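Local coordinates for protein transcriptional regulator (Actinomyces oris, PDB 5V8C) that probably acts as a LytR-Cps2A-Psr phosphotransferase that mediates glycosylation of a protein anchored to the Gram-positive cell wall, at residues A[4-16]-A[98-112]. Residues are numbered along the deposited sequence; the frame is centred on the assembly and turned at random. Where two conformers were deposited one is given.
Sequences PARVDIAMPTTSS and VNALCTGLGIPTTHL
P12 wedges its compact ring between V98 of the helix and the sulfur of a disulfide: P12 CB lies 4.0 Å from C102 SG, which is bonded to C288. P12 and V98 cross at about a right angle, with P12 CD 3.6 Å from V98 CG1. Lacking an N-H, the proline leaves no backbone donor to satisfy here. In one of its two conformers M11 reaches with CE toward the backbone of T110 and H111. Further along, T14 offers a methyl and a hydroxyl at once: CB, 3.6 Å from P108 CG, and CG2 lie against the proline ring, while OG1, opposite the backbone N (chi1 -166°), accepts from S16 N in an ST turn and donates to T287 O. A glycine here would probably strip one side of the P108 ring and leave the S16 amide and T287 O without their hydroxyl partner. I9 and L112, branched aliphatic chains suited to a dry interface, cross at about a right angle, I9 CD1 3.7 Å from L112 CD2, where L112 is buried against L24. Segment 4-16 thus runs from edge strand 5-7, paired with strand 226-228, past helix 94-105 and the start of strand 111-115, to strand 13-14, which pairs with strand 288-289.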
ATOM      1  N   PRO A   4      12.193   0.750 -15.602  1.00 91.54           N
ATOM      2  CA  PRO A   4      11.075   1.406 -14.912  1.00 90.58           C
ATOM      3  C   PRO A   4      10.774   2.790 -15.464  1.00 92.87           C
ATOM      4  O   PRO A   4      11.681   3.458 -15.964  1.00 92.73           O
ATOM      5  CB  PRO A   4      11.561   1.487 -13.461  1.00 92.27           C
ATOM      6  CG  PRO A   4      13.042   1.575 -13.575  1.00 96.84           C
ATOM      7  CD  PRO A   4      13.402   0.704 -14.750  1.00 92.84           C
ATOM      8  N   ALA A   5       9.513   3.242 -15.326  1.00 87.95           N
ATOM      9  CA  ALA A   5       9.126   4.598 -15.705  1.00 87.58           C
ATOM     10  C   ALA A   5       9.701   5.542 -14.651  1.00 91.96           C
ATOM     11  O   ALA A   5       9.852   5.153 -13.486  1.00 91.45           O
ATOM     12  CB  ALA A   5       7.612   4.724 -15.747  1.00 88.22           C
ATOM     13  N   ARG A   6      10.100   6.744 -15.062  1.00 88.47           N
ATOM     14  CA  ARG A   6      10.706   7.670 -14.114  1.00 88.15           C
ATOM     15  C   ARG A   6       9.868   8.922 -13.877  1.00 93.76           C
ATOM     16  O   ARG A   6       9.182   9.408 -14.783  1.00 94.23           O
ATOM     17  CB  ARG A   6      12.151   8.027 -14.503  1.00 87.19           C
ATOM     18  CG  ARG A   6      13.029   6.837 -14.913  1.00 99.32           C
ATOM     19  CD  ARG A   6      13.122   5.742 -13.863  1.00105.85           C
ATOM     20  NE  ARG A   6      13.934   6.145 -12.719  1.00107.46           N
ATOM     21  CZ  ARG A   6      14.935   5.423 -12.231  1.00117.96           C
ATOM     22  NH1 ARG A   6      15.249   4.254 -12.779  1.00 97.22           N
ATOM     23  NH2 ARG A   6      15.633   5.864 -11.195  1.00108.18           N
ATOM     24  N   VAL A   7       9.892   9.414 -12.635  1.00 89.32           N
ATOM     25  CA  VAL A   7       9.187  10.624 -12.252  1.00 89.05           C
ATOM     26  C   VAL A   7      10.096  11.503 -11.423  1.00 94.17           C
ATOM     27  O   VAL A   7      10.762  11.020 -10.511  1.00 93.33           O
ATOM     28  CB  VAL A   7       7.819  10.379 -11.560  1.00 92.56           C
ATOM     29  CG1 VAL A   7       6.725  10.117 -12.584  1.00 92.43           C
ATOM     30  CG2 VAL A   7       7.895   9.249 -10.537  1.00 92.36           C
ATOM     31  N   ASP A   8      10.154  12.790 -11.755  1.00 91.97           N
ATOM     32  CA  ASP A   8      10.953  13.709 -10.966  1.00 92.18           C
ATOM     33  C   ASP A   8      10.133  14.083  -9.735  1.00 94.23           C
ATOM     34  O   ASP A   8       9.001  14.553  -9.867  1.00 94.33           O
ATOM     35  CB  ASP A   8      11.344  14.957 -11.785  1.00 94.61           C
ATOM     36  CG  ASP A   8      12.186  14.664 -13.017  1.00109.12           C
ATOM     37  OD1 ASP A   8      13.354  14.229 -12.854  1.00109.55           O
ATOM     38  OD2 ASP A   8      11.703  14.928 -14.142  1.00117.48           O
ATOM     39  N   ILE A   9      10.653  13.758  -8.548  1.00 88.39           N
ATOM     40  CA  ILE A   9      10.005  14.109  -7.294  1.00 87.42           C
ATOM     41  C   ILE A   9      11.005  14.803  -6.397  1.00 89.12           C
ATOM     42  O   ILE A   9      12.128  14.320  -6.233  1.00 87.88           O
ATOM     43  CB  ILE A   9       9.308  12.882  -6.610  1.00 91.23           C
ATOM     44  CG1 ILE A   9       7.853  12.742  -7.078  1.00 91.07           C
ATOM     45  CG2 ILE A   9       9.353  12.949  -5.067  1.00 92.92           C
ATOM     46  CD1 ILE A   9       7.682  11.805  -8.113  1.00 97.19           C
ATOM     47  N   ALA A  10      10.611  15.961  -5.849  1.00 85.57           N
ATOM     48  CA  ALA A  10      11.415  16.690  -4.876  1.00 84.80           C
ATOM     49  C   ALA A  10      11.086  16.065  -3.526  1.00 89.01           C
ATOM     50  O   ALA A  10       9.992  16.278  -2.988  1.00 91.00           O
ATOM     51  CB  ALA A  10      11.064  18.175  -4.890  1.00 85.11           C
ATOM     52  N   MET A  11      12.013  15.226  -3.035  1.00 83.15           N
ATOM     53  CA  MET A  11      11.844  14.524  -1.769  0.60 82.50           C
ATOM     54  C   MET A  11      11.813  15.498  -0.599  1.00 89.73           C
ATOM     55  O   MET A  11      12.512  16.508  -0.621  1.00 90.83           O
ATOM     56  CB  MET A  11      12.921  13.445  -1.568  0.60 84.11           C
ATOM     57  CG  MET A  11      12.715  12.205  -2.429  0.60 86.67           C
ATOM     58  SD  MET A  11      11.102  11.397  -2.215  0.60 89.43           S
ATOM     59  CE  MET A  11      11.266  10.111  -3.338  0.60 85.94           C
ATOM     60  N   PRO A  12      10.951  15.258   0.429  1.00 88.41           N
ATOM     61  CA  PRO A  12      10.896  16.201   1.556  1.00 88.21           C
ATOM     62  C   PRO A  12      12.151  16.132   2.417  1.00 91.08           C
ATOM     63  O   PRO A  12      12.930  15.190   2.304  1.00 89.99           O
ATOM     64  CB  PRO A  12       9.663  15.737   2.359  1.00 89.97           C
ATOM     65  CG  PRO A  12       8.976  14.733   1.518  1.00 93.83           C
ATOM     66  CD  PRO A  12      10.023  14.130   0.652  1.00 89.52           C
ATOM     67  N   THR A  13      12.330  17.123   3.292  1.00 89.80           N
ATOM     68  CA  THR A  13      13.440  17.205   4.248  1.00 89.97           C
ATOM     69  C   THR A  13      12.904  17.052   5.672  1.00 95.13           C
ATOM     70  O   THR A  13      11.760  17.424   5.944  1.00 94.65           O
ATOM     71  CB  THR A  13      14.251  18.514   4.061  1.00 92.35           C
ATOM     72  OG1 THR A  13      13.382  19.652   4.168  1.00 92.94           O
ATOM     73  CG2 THR A  13      15.019  18.552   2.730  1.00 85.52           C
ATOM     74  N   THR A  14      13.710  16.474   6.565  1.00 93.65           N
ATOM     75  CA  THR A  14      13.343  16.298   7.969  1.00 94.70           C
ATOM     76  C   THR A  14      14.500  16.627   8.904  1.00102.60           C
ATOM     77  O   THR A  14      15.666  16.558   8.502  1.00101.86           O
ATOM     78  CB  THR A  14      12.786  14.888   8.246  1.00 99.67           C
ATOM     79  OG1 THR A  14      12.167  14.890   9.528  1.00 95.30           O
ATOM     80  CG2 THR A  14      13.866  13.793   8.213  1.00 98.06           C
ATOM     81  N   SER A  15      14.166  16.944  10.162  1.00102.01           N
ATOM     82  CA  SER A  15      15.128  17.191  11.235  1.00102.77           C
ATOM     83  C   SER A  15      15.137  15.980  12.180  1.00110.54           C
ATOM     84  O   SER A  15      15.963  15.908  13.091  1.00111.01           O
ATOM     85  CB  SER A  15      14.773  18.470  11.989  1.00104.27           C
ATOM     86  OG  SER A  15      13.389  18.542  12.286  1.00109.39           O
ATOM     87  N   SER A  16      14.230  15.015  11.931  1.00109.04           N
ATOM     88  CA  SER A  16      14.067  13.782  12.705  1.00109.23           C
ATOM     89  C   SER A  16      15.269  12.835  12.574  1.00115.55           C
ATOM     90  O   SER A  16      15.760  12.609  11.463  1.00115.17           O
ATOM     91  CB  SER A  16      12.794  13.056  12.274  1.00110.85           C
ATOM     92  OG  SER A  16      12.621  11.820  12.948  1.00114.33           O
ATOM     93  N   VAL A  98       3.341  12.967  -1.756  1.00 78.28           N
ATOM     94  CA  VAL A  98       4.614  13.006  -1.032  1.00 79.49           C
ATOM     95  C   VAL A  98       4.620  14.219  -0.065  1.00 89.32           C
ATOM     96  O   VAL A  98       4.946  14.069   1.117  1.00 91.11           O
ATOM     97  CB  VAL A  98       5.820  13.002  -2.022  1.00 83.60           C
ATOM     98  CG1 VAL A  98       7.089  13.535  -1.376  1.00 84.81           C
ATOM     99  CG2 VAL A  98       6.064  11.606  -2.588  1.00 81.12           C
ATOM    100  N   ASN A  99       4.177  15.389  -0.553  1.00 86.98           N
ATOM    101  CA  ASN A  99       4.102  16.603   0.242  1.00 89.21           C
ATOM    102  C   ASN A  99       3.031  16.534   1.331  1.00 93.01           C
ATOM    103  O   ASN A  99       3.312  16.904   2.468  1.00 93.12           O
ATOM    104  CB  ASN A  99       3.913  17.822  -0.658  1.00 93.29           C
ATOM    105  CG  ASN A  99       5.125  18.164  -1.501  1.00103.38           C
ATOM    106  OD1 ASN A  99       6.211  17.599  -1.351  1.00 98.12           O
ATOM    107  ND2 ASN A  99       4.959  19.095  -2.420  1.00 91.99           N
ATOM    108  N   ALA A 100       1.826  16.025   0.999  1.00 89.14           N
ATOM    109  CA  ALA A 100       0.712  15.875   1.940  1.00 88.61           C
ATOM    110  C   ALA A 100       1.072  14.993   3.140  1.00 92.13           C
ATOM    111  O   ALA A 100       0.854  15.405   4.276  1.00 92.38           O
ATOM    112  CB  ALA A 100      -0.515  15.324   1.229  1.00 87.66           C
ATOM    113  N   LEU A 101       1.673  13.812   2.893  1.00 88.70           N
ATOM    114  CA  LEU A 101       2.098  12.890   3.952  1.00 88.35           C
ATOM    115  C   LEU A 101       3.066  13.529   4.946  1.00 97.76           C
ATOM    116  O   LEU A 101       2.985  13.268   6.151  1.00 97.33           O
ATOM    117  CB  LEU A 101       2.691  11.614   3.356  1.00 85.86           C
ATOM    118  CG  LEU A 101       1.669  10.669   2.748  1.00 88.53           C
ATOM    119  CD1 LEU A 101       2.338   9.473   2.169  1.00 86.25           C
ATOM    120  CD2 LEU A 101       0.611  10.249   3.776  1.00 89.45           C
ATOM    121  N   CYS A 102       3.941  14.410   4.442  1.00 97.98           N
ATOM    122  CA  CYS A 102       4.881  15.171   5.250  1.00100.66           C
ATOM    123  C   CYS A 102       4.167  16.222   6.125  1.00103.74           C
ATOM    124  O   CYS A 102       4.301  16.196   7.348  1.00104.10           O
ATOM    125  CB  CYS A 102       5.935  15.813   4.355  1.00103.50           C
ATOM    126  SG  CYS A 102       7.082  16.903   5.233  1.00111.43           S
ATOM    127  N   THR A 103       3.429  17.150   5.507  1.00 99.66           N
ATOM    128  CA  THR A 103       2.764  18.216   6.255  1.00102.04           C
ATOM    129  C   THR A 103       1.603  17.716   7.139  1.00106.54           C
ATOM    130  O   THR A 103       1.226  18.403   8.087  1.00109.51           O
ATOM    131  CB  THR A 103       2.320  19.372   5.335  1.00109.58           C
ATOM    132  OG1 THR A 103       1.106  19.029   4.681  1.00112.78           O
ATOM    133  CG2 THR A 103       3.360  19.758   4.313  1.00104.71           C
ATOM    134  N   GLY A 104       1.053  16.546   6.818  1.00 99.73           N
ATOM    135  CA  GLY A 104      -0.091  15.980   7.523  1.00 98.19           C
ATOM    136  C   GLY A 104       0.207  14.877   8.517  1.00100.63           C
ATOM    137  O   GLY A 104      -0.477  14.764   9.535  1.00101.46           O
ATOM    138  N   LEU A 105       1.183  14.021   8.219  1.00 95.25           N
ATOM    139  CA  LEU A 105       1.494  12.922   9.127  1.00 94.50           C
ATOM    140  C   LEU A 105       2.926  12.945   9.616  1.00101.19           C
ATOM    141  O   LEU A 105       3.249  12.259  10.586  1.00101.39           O
ATOM    142  CB  LEU A 105       1.157  11.563   8.491  1.00 91.71           C
ATOM    143  CG  LEU A 105      -0.327  11.271   8.276  1.00 95.34           C
ATOM    144  CD1 LEU A 105      -0.519   9.954   7.559  1.00 92.67           C
ATOM    145  CD2 LEU A 105      -1.108  11.304   9.594  1.00 99.32           C
ATOM    146  N   GLY A 106       3.760  13.745   8.955  1.00 99.28           N
ATOM    147  CA  GLY A 106       5.174  13.879   9.267  1.00 99.56           C
ATOM    148  C   GLY A 106       6.011  12.749   8.718  1.00100.99           C
ATOM    149  O   GLY A 106       7.055  12.427   9.289  1.00101.66           O
ATOM    150  N   ILE A 107       5.564  12.123   7.614  1.00 93.86           N
ATOM    151  CA  ILE A 107       6.339  11.036   7.045  1.00 90.66           C
ATOM    152  C   ILE A 107       7.228  11.572   5.896  1.00 92.73           C
ATOM    153  O   ILE A 107       6.727  11.929   4.824  1.00 91.40           O
ATOM    154  CB  ILE A 107       5.530   9.725   6.710  1.00 91.09           C
ATOM    155  CG1 ILE A 107       5.224   9.553   5.211  1.00 90.81           C
ATOM    156  CG2 ILE A 107       4.262   9.557   7.550  1.00 89.43           C
ATOM    157  CD1 ILE A 107       6.214   8.635   4.521  1.00 97.80           C
ATOM    158  N   PRO A 108       8.560  11.666   6.128  1.00 89.22           N
ATOM    159  CA  PRO A 108       9.461  12.132   5.064  1.00 89.39           C
ATOM    160  C   PRO A 108       9.861  10.980   4.136  1.00 90.50           C
ATOM    161  O   PRO A 108      10.653  10.110   4.508  1.00 89.82           O
ATOM    162  CB  PRO A 108      10.658  12.725   5.839  1.00 92.89           C
ATOM    163  CG  PRO A 108      10.462  12.308   7.292  1.00 97.21           C
ATOM    164  CD  PRO A 108       9.327  11.321   7.338  1.00 90.79           C
ATOM    165  N   THR A 109       9.289  10.972   2.930  1.00 84.78           N
ATOM    166  CA  THR A 109       9.532   9.951   1.919  1.00 82.23           C
ATOM    167  C   THR A 109      10.969  10.022   1.366  1.00 88.16           C
ATOM    168  O   THR A 109      11.408  11.059   0.879  1.00 88.50           O
ATOM    169  CB  THR A 109       8.442  10.032   0.847  1.00 82.63           C
ATOM    170  OG1 THR A 109       7.193   9.752   1.469  1.00 87.03           O
ATOM    171  CG2 THR A 109       8.658   9.060  -0.297  1.00 77.65           C
ATOM    172  N   THR A 110      11.680   8.897   1.447  1.00 85.39           N
ATOM    173  CA  THR A 110      13.057   8.738   0.984  1.00 86.48           C
ATOM    174  C   THR A 110      13.075   8.176  -0.452  1.00 89.09           C
ATOM    175  O   THR A 110      13.884   8.614  -1.274  1.00 89.19           O
ATOM    176  CB  THR A 110      13.825   7.897   2.024  1.00 99.77           C
ATOM    177  OG1 THR A 110      14.006   8.693   3.195  1.00100.68           O
ATOM    178  CG2 THR A 110      15.183   7.418   1.533  1.00104.07           C
ATOM    179  N   HIS A 111      12.150   7.242  -0.758  1.00 83.40           N
ATOM    180  CA  HIS A 111      12.034   6.606  -2.070  1.00 81.81           C
ATOM    181  C   HIS A 111      10.566   6.478  -2.486  1.00 85.05           C
ATOM    182  O   HIS A 111       9.685   6.475  -1.627  1.00 85.19           O
ATOM    183  CB  HIS A 111      12.703   5.225  -2.052  1.00 81.32           C
ATOM    184  CG  HIS A 111      14.141   5.254  -1.655  1.00 86.04           C
ATOM    185  ND1 HIS A 111      15.118   5.714  -2.514  1.00 89.15           N
ATOM    186  CD2 HIS A 111      14.724   4.872  -0.496  1.00 88.45           C
ATOM    187  CE1 HIS A 111      16.261   5.584  -1.861  1.00 89.86           C
ATOM    188  NE2 HIS A 111      16.072   5.090  -0.638  1.00 89.68           N
ATOM    189  N   LEU A 112      10.297   6.357  -3.792  1.00 79.37           N
ATOM    190  CA  LEU A 112       8.924   6.268  -4.266  1.00 77.84           C
ATOM    191  C   LEU A 112       8.730   5.200  -5.335  1.00 81.56           C
ATOM    192  O   LEU A 112       9.427   5.210  -6.359  1.00 82.66           O
ATOM    193  CB  LEU A 112       8.392   7.633  -4.762  1.00 78.81           C
ATOM    194  CG  LEU A 112       6.944   7.599  -5.323  1.00 82.28           C
ATOM    195  CD1 LEU A 112       5.901   7.682  -4.215  1.00 80.94           C
ATOM    196  CD2 LEU A 112       6.718   8.670  -6.359  1.00 85.08           C
TER